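Local coordinates for protein endonuclease II (Enterobacteria phage t4, PDB 2WSH) that nicks and cleaves cytosine-containing double-stranded host DNA in a sequence-specific, magnesium-dependent manner, working as a homotetramer of GIY-YIG nuclease subunits, at residues 67-70 and 71-75. The protein carries 1 engineered substitution. Sequence-based numbering, arbitrary orientation.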
loop_
_atom_site.group_PDB
_atom_site.type_symbol
_atom_site.label_atom_id
_atom_site.label_comp_id
_atom_site.label_asym_id
_atom_site.label_seq_id
_atom_site.Cartn_x
_atom_site.Cartn_y
_atom_site.Cartn_z
ATOM N N TYR A 67 17.803 23.326 -14.770
ATOM C CA TYR A 67 19.034 23.368 -13.992
ATOM C C TYR A 67 20.201 22.936 -14.875
ATOM O O TYR A 67 21.227 23.615 -14.935
ATOM C CB TYR A 67 18.901 22.462 -12.763
ATOM C CG TYR A 67 20.188 22.157 -12.020
ATOM C CD1 TYR A 67 20.491 22.796 -10.820
ATOM C CD2 TYR A 67 21.088 21.214 -12.505
ATOM C CE1 TYR A 67 21.661 22.510 -10.132
ATOM C CE2 TYR A 67 22.259 20.923 -11.828
ATOM C CZ TYR A 67 22.540 21.573 -10.643
ATOM O OH TYR A 67 23.703 21.284 -9.967
ATOM N N TYR A 68 20.033 21.810 -15.569
ATOM C CA TYR A 68 21.043 21.325 -16.507
ATOM C C TYR A 68 21.324 22.370 -17.573
ATOM O O TYR A 68 22.473 22.731 -17.809
ATOM C CB TYR A 68 20.597 20.023 -17.189
ATOM C CG TYR A 68 20.620 18.795 -16.308
ATOM C CD1 TYR A 68 21.779 18.401 -15.655
ATOM C CD2 TYR A 68 19.483 18.014 -16.148
ATOM C CE1 TYR A 68 21.799 17.274 -14.853
ATOM C CE2 TYR A 68 19.497 16.886 -15.350
ATOM C CZ TYR A 68 20.655 16.521 -14.707
ATOM O OH TYR A 68 20.666 15.397 -13.911
ATOM N N ARG A 69 20.266 22.845 -18.226
ATOM C CA ARG A 69 20.400 23.833 -19.287
ATOM C C ARG A 69 21.164 25.072 -18.828
ATOM O O ARG A 69 22.087 25.534 -19.503
ATOM C CB ARG A 69 19.024 24.245 -19.815
ATOM C CG ARG A 69 19.065 25.489 -20.685
ATOM C CD ARG A 69 17.724 25.772 -21.349
ATOM N NE ARG A 69 17.850 26.831 -22.348
ATOM C CZ ARG A 69 17.751 28.129 -22.079
ATOM N NH1 ARG A 69 17.515 28.537 -20.839
ATOM N NH2 ARG A 69 17.887 29.022 -23.051
ATOM N N THR A 70 20.768 25.608 -17.680
ATOM C CA THR A 70 21.384 26.814 -17.142
ATOM C C THR A 70 22.863 26.611 -16.830
ATOM O O THR A 70 23.706 27.398 -17.260
ATOM C CB THR A 70 20.664 27.291 -15.875
ATOM O OG1 THR A 70 19.302 27.591 -16.193
ATOM C CG2 THR A 70 21.339 28.537 -15.316
ATOM N N ALA A 71 23.172 25.554 -16.084
ATOM C CA ALA A 71 24.555 25.244 -15.733
ATOM C C ALA A 71 25.431 25.213 -16.976
ATOM O O ALA A 71 26.546 25.734 -16.975
ATOM C CB ALA A 71 24.638 23.915 -14.989
ATOM N N ILE A 72 24.916 24.609 -18.041
ATOM C CA ILE A 72 25.683 24.450 -19.273
ATOM C C ILE A 72 25.825 25.767 -20.028
ATOM O O ILE A 72 26.920 26.129 -20.461
ATOM C CB ILE A 72 25.051 23.378 -20.192
ATOM C CG1 ILE A 72 25.100 22.006 -19.508
ATOM C CG2 ILE A 72 25.756 23.345 -21.548
ATOM C CD1 ILE A 72 24.263 20.943 -20.187
ATOM N N ASN A 73 24.716 26.482 -20.187
ATOM C CA ASN A 73 24.733 27.766 -20.877
ATOM C C ASN A 73 25.595 28.799 -20.156
ATOM O O ASN A 73 26.236 29.635 -20.791
ATOM C CB ASN A 73 23.311 28.302 -21.064
ATOM C CG ASN A 73 22.571 27.611 -22.196
ATOM O OD1 ASN A 73 23.141 26.798 -22.925
ATOM N ND2 ASN A 73 21.295 27.943 -22.356
ATOM N N ARG A 74 25.609 28.732 -18.830
ATOM C CA ARG A 74 26.398 29.663 -18.029
ATOM C C ARG A 74 27.839 29.190 -17.867
ATOM O O ARG A 74 28.669 29.900 -17.300
ATOM C CB ARG A 74 25.761 29.859 -16.652
ATOM C CG ARG A 74 24.416 30.558 -16.696
ATOM C CD ARG A 74 24.556 31.921 -17.352
ATOM N NE ARG A 74 23.276 32.608 -17.483
ATOM C CZ ARG A 74 23.150 33.892 -17.806
ATOM N NH1 ARG A 74 24.233 34.628 -18.031
ATOM N NH2 ARG A 74 21.947 34.437 -17.907
ATOM N N LYS A 75 28.131 27.992 -18.362
ATOM C CA LYS A 75 29.447 27.392 -18.174
ATOM C C LYS A 75 29.794 27.365 -16.690
ATOM O O LYS A 75 30.917 27.668 -16.294
ATOM C CB LYS A 75 30.511 28.157 -18.965
ATOM C CG LYS A 75 30.360 28.032 -20.476
ATOM C CD LYS A 75 31.263 29.010 -21.215
ATOM C CE LYS A 75 31.250 28.748 -22.715
ATOM N NZ LYS A 75 29.865 28.728 -23.271
#
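Asn73 lays its amide nitrogen over one face of the Arg69 guanidinium, with ND2 3.6 Å from CZ and set off toward the rim. The two residues stand one turn apart near the C-terminal end of helix 61-73, in the GIY-YIG domain. Arg69 reaches this place with CG anti to the backbone N (chi1 167°) and its chain extended out to NE. The two flat groups are nearly perpendicular, their planes 79° apart, so this is a nitrogen resting above a face and not a flat stack. Both polar ends turn to the same neighbouring loop: Arg69 NE donates to Ile31 O, and Asn73 OD1 accepts from Ile31 N, an arrangement that ties this last turn to the loop.

Four backbone bonds carry the helix through, the shortest from Arg74 N to Thr70 O at 2.8 Å. On that side the aliphatic part of Arg74 brings CG to 3.9 Å from Thr70 CG2, while Thr70 OG1 bonds back to Asn66 O. Ile72 reaches Ile87 of helix 82-92, as does the buried Tyr68, whose hydroxyl bonds to Tyr44 OH and Lys83 NZ; a phosphate ion, probably from the crystallisation liquor, lies near the Tyr68 side chain. A Schellman motif ends the helix: Lys75 takes positive phi (54°), and its N bonds Ile72 O at 3.1 Å.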